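Local coordinates for protein BtGH115A (PDB 5BY3) that probably acts as a 4-O-methyl-alpha-glucuronidase of glycoside hydrolase family 115, with specificity for decorated arabinogalactans, at residues F20-C32 and S56-V70. Residues are numbered along the deposited sequence; the frame is centred on the assembly and turned at random.
Sequences FVLQSGQPVAIAC and SATAHIDTNTGNIIV
I30 and I68 lie side by side and point the same way, on one face of the parallel part of a mixed sheet. I30 CD1 and I68 CD1 meet at 4.1 Å. I68 also turns CD1 to V28 CG2 at 4.1 Å. I68 CG1 rests against F20 CZ at 3.7 Å; the ring reaches it because F20 CG is anti to the backbone N (chi1 174°). The same I30 CD1 methyl also reaches A59 CB at 3.9 Å, so I30 bridges both neighbouring strands. Strand 28-31 is the middle one, with 59-62 and 68-72 parallel to it on either side. Strands 28-31 and 59-62 and the helix 38-55 between them form a beta-alpha-beta unit. Helix 38-55 touches this contact through L51 and L55 on L22, L44 on C32 and S48 on A59. I30 N donates to H60 O at 2.7 Å, and A31 N donates to I68 O, nearly straight at 165°. On the opposite face, P27 lies alongside H60, with P27 CB 3.6 Å from H60 CE1. A31 CB touches I69 CD1 there. At the end of strand 59-62, D62 OD2 takes N64 N on its anti lone pair, an Asx turn, and T65 N from above the carboxylate plane, an Asx motif.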
# COMPACT_ATOMS: atom_id res chain seq x y z
N PHE A 20 30.50 -19.27 13.15
CA PHE A 20 29.32 -20.16 12.94
C PHE A 20 29.26 -20.62 11.47
O PHE A 20 29.32 -19.80 10.54
CB PHE A 20 28.01 -19.42 13.34
CG PHE A 20 26.72 -20.18 13.04
CD1 PHE A 20 26.30 -21.27 13.85
CD2 PHE A 20 25.89 -19.81 11.96
CE1 PHE A 20 25.12 -21.96 13.57
CE2 PHE A 20 24.71 -20.51 11.68
CZ PHE A 20 24.33 -21.57 12.48
N VAL A 21 29.14 -21.93 11.26
CA VAL A 21 29.28 -22.54 9.92
C VAL A 21 28.20 -23.63 9.80
O VAL A 21 28.03 -24.43 10.70
CB VAL A 21 30.72 -23.11 9.66
CG1 VAL A 21 30.83 -23.73 8.27
CG2 VAL A 21 31.80 -22.04 9.75
N LEU A 22 27.45 -23.61 8.72
CA LEU A 22 26.50 -24.67 8.39
C LEU A 22 26.85 -25.23 7.01
O LEU A 22 26.73 -24.52 6.02
CB LEU A 22 25.09 -24.11 8.33
CG LEU A 22 24.24 -23.90 9.58
CD1 LEU A 22 22.81 -23.79 9.11
CD2 LEU A 22 24.37 -25.00 10.63
N GLN A 23 27.30 -26.48 6.94
CA GLN A 23 27.69 -27.10 5.65
C GLN A 23 26.43 -27.66 4.99
O GLN A 23 25.62 -28.28 5.66
CB GLN A 23 28.79 -28.19 5.89
CG GLN A 23 28.95 -29.29 4.83
CD GLN A 23 29.36 -28.78 3.45
OE1 GLN A 23 30.35 -28.03 3.31
NE2 GLN A 23 28.61 -29.18 2.41
N SER A 24 26.24 -27.45 3.69
CA SER A 24 25.04 -28.01 3.01
C SER A 24 25.03 -29.54 3.00
O SER A 24 26.07 -30.16 3.14
CB SER A 24 24.84 -27.45 1.58
OG SER A 24 25.61 -28.13 0.61
N GLY A 25 23.87 -30.15 2.82
CA GLY A 25 23.75 -31.60 2.81
C GLY A 25 23.67 -32.20 4.21
O GLY A 25 23.29 -33.36 4.34
N GLN A 26 24.00 -31.41 5.23
CA GLN A 26 24.12 -31.87 6.63
C GLN A 26 22.98 -31.37 7.51
O GLN A 26 22.54 -30.23 7.34
CB GLN A 26 25.44 -31.39 7.24
CG GLN A 26 26.56 -32.40 7.15
CD GLN A 26 27.92 -31.84 7.47
OE1 GLN A 26 28.07 -31.02 8.38
NE2 GLN A 26 28.93 -32.31 6.73
N PRO A 27 22.52 -32.20 8.49
CA PRO A 27 21.44 -31.74 9.35
C PRO A 27 21.93 -30.68 10.34
O PRO A 27 23.15 -30.45 10.47
CB PRO A 27 21.01 -33.02 10.11
CG PRO A 27 21.85 -34.13 9.60
CD PRO A 27 23.05 -33.49 8.97
N VAL A 28 20.99 -30.04 11.02
CA VAL A 28 21.34 -29.01 11.99
C VAL A 28 20.40 -29.07 13.18
O VAL A 28 19.18 -29.20 12.99
CB VAL A 28 21.33 -27.60 11.34
CG1 VAL A 28 20.03 -27.32 10.60
CG2 VAL A 28 21.63 -26.52 12.38
N ALA A 29 20.97 -29.01 14.39
CA ALA A 29 20.19 -29.09 15.65
C ALA A 29 19.79 -27.70 16.16
O ALA A 29 20.62 -26.76 16.25
CB ALA A 29 20.94 -29.85 16.74
N ILE A 30 18.51 -27.58 16.50
CA ILE A 30 17.97 -26.33 16.93
C ILE A 30 17.36 -26.46 18.34
O ILE A 30 16.49 -27.27 18.55
CB ILE A 30 16.98 -25.73 15.89
CG1 ILE A 30 17.62 -25.74 14.46
CG2 ILE A 30 16.62 -24.32 16.34
CD1 ILE A 30 16.86 -25.03 13.34
N ALA A 31 17.86 -25.65 19.28
CA ALA A 31 17.45 -25.65 20.68
C ALA A 31 16.34 -24.61 20.93
O ALA A 31 16.53 -23.42 20.70
CB ALA A 31 18.65 -25.35 21.55
N CYS A 32 15.18 -25.08 21.40
CA CYS A 32 14.02 -24.21 21.64
C CYS A 32 13.14 -24.87 22.66
O CYS A 32 12.69 -26.00 22.44
CB CYS A 32 13.20 -24.01 20.36
SG CYS A 32 11.64 -23.10 20.58
N SER A 56 19.76 -28.01 1.90
CA SER A 56 19.58 -29.49 1.93
C SER A 56 19.89 -30.01 3.36
O SER A 56 20.48 -31.09 3.54
CB SER A 56 20.44 -30.18 0.86
OG SER A 56 20.17 -29.59 -0.40
N ALA A 57 19.49 -29.21 4.34
CA ALA A 57 19.84 -29.40 5.74
C ALA A 57 18.58 -29.63 6.55
O ALA A 57 17.71 -28.76 6.61
CB ALA A 57 20.62 -28.19 6.25
N THR A 58 18.48 -30.81 7.16
CA THR A 58 17.29 -31.17 7.95
C THR A 58 17.45 -30.69 9.38
O THR A 58 18.41 -31.06 10.07
CB THR A 58 17.01 -32.68 7.91
OG1 THR A 58 17.09 -33.13 6.55
CG2 THR A 58 15.63 -33.03 8.52
N ALA A 59 16.53 -29.83 9.80
CA ALA A 59 16.53 -29.26 11.14
C ALA A 59 15.95 -30.24 12.17
O ALA A 59 14.89 -30.84 11.94
CB ALA A 59 15.74 -27.97 11.12
N HIS A 60 16.67 -30.40 13.27
CA HIS A 60 16.28 -31.30 14.37
C HIS A 60 16.05 -30.44 15.61
O HIS A 60 16.99 -29.84 16.14
CB HIS A 60 17.38 -32.34 14.68
CG HIS A 60 17.72 -33.26 13.53
ND1 HIS A 60 18.84 -34.07 13.53
CD2 HIS A 60 17.09 -33.50 12.35
CE1 HIS A 60 18.88 -34.77 12.41
NE2 HIS A 60 17.84 -34.44 11.67
N ILE A 61 14.80 -30.36 16.06
CA ILE A 61 14.47 -29.57 17.26
C ILE A 61 14.69 -30.40 18.54
O ILE A 61 13.89 -31.28 18.85
CB ILE A 61 13.02 -28.99 17.22
CG1 ILE A 61 12.67 -28.36 15.84
CG2 ILE A 61 12.74 -28.07 18.42
CD1 ILE A 61 13.33 -27.04 15.48
N ASP A 62 15.80 -30.12 19.24
CA ASP A 62 16.01 -30.59 20.60
C ASP A 62 15.49 -29.51 21.58
O ASP A 62 15.08 -28.41 21.17
CB ASP A 62 17.49 -30.95 20.82
CG ASP A 62 17.74 -31.74 22.11
OD1 ASP A 62 17.83 -32.99 22.07
OD2 ASP A 62 17.86 -31.11 23.19
N THR A 63 15.46 -29.82 22.88
CA THR A 63 15.01 -28.86 23.89
C THR A 63 16.20 -28.24 24.65
O THR A 63 16.05 -27.21 25.30
CB THR A 63 14.04 -29.50 24.89
OG1 THR A 63 14.69 -30.59 25.55
CG2 THR A 63 12.76 -30.01 24.17
N ASN A 64 17.37 -28.88 24.53
CA ASN A 64 18.58 -28.50 25.26
C ASN A 64 19.74 -28.18 24.31
O ASN A 64 20.21 -27.06 24.29
CB ASN A 64 19.03 -29.61 26.24
CG ASN A 64 17.98 -29.97 27.28
OD1 ASN A 64 17.62 -31.14 27.43
ND2 ASN A 64 17.50 -28.97 28.03
N THR A 65 20.19 -29.18 23.55
CA THR A 65 21.40 -29.06 22.72
C THR A 65 21.12 -28.60 21.28
O THR A 65 20.26 -29.16 20.58
CB THR A 65 22.21 -30.39 22.69
OG1 THR A 65 22.27 -30.94 24.01
CG2 THR A 65 23.66 -30.18 22.14
N GLY A 66 21.85 -27.56 20.86
CA GLY A 66 21.80 -27.09 19.48
C GLY A 66 23.02 -26.30 19.05
O GLY A 66 23.75 -25.76 19.89
N ASN A 67 23.24 -26.26 17.74
CA ASN A 67 24.13 -25.26 17.13
C ASN A 67 23.46 -23.89 16.82
O ASN A 67 24.16 -22.89 16.69
CB ASN A 67 24.87 -25.83 15.92
CG ASN A 67 26.29 -26.24 16.26
OD1 ASN A 67 27.17 -25.39 16.44
ND2 ASN A 67 26.52 -27.55 16.36
N ILE A 68 22.13 -23.88 16.71
CA ILE A 68 21.30 -22.68 16.69
C ILE A 68 20.44 -22.76 17.93
O ILE A 68 19.63 -23.68 18.06
CB ILE A 68 20.35 -22.56 15.46
CG1 ILE A 68 21.11 -22.53 14.12
CG2 ILE A 68 19.43 -21.35 15.59
CD1 ILE A 68 20.22 -22.68 12.90
N ILE A 69 20.59 -21.78 18.83
CA ILE A 69 19.79 -21.67 20.06
C ILE A 69 18.79 -20.52 19.89
O ILE A 69 19.17 -19.42 19.44
CB ILE A 69 20.69 -21.36 21.30
CG1 ILE A 69 22.06 -22.11 21.29
CG2 ILE A 69 19.89 -21.52 22.59
CD1 ILE A 69 22.08 -23.55 21.79
N VAL A 70 17.52 -20.74 20.26
CA VAL A 70 16.51 -19.69 20.15
C VAL A 70 15.64 -19.56 21.40
O VAL A 70 15.19 -20.57 21.96
CB VAL A 70 15.61 -19.80 18.88
CG1 VAL A 70 16.39 -20.32 17.68
CG2 VAL A 70 14.40 -20.68 19.11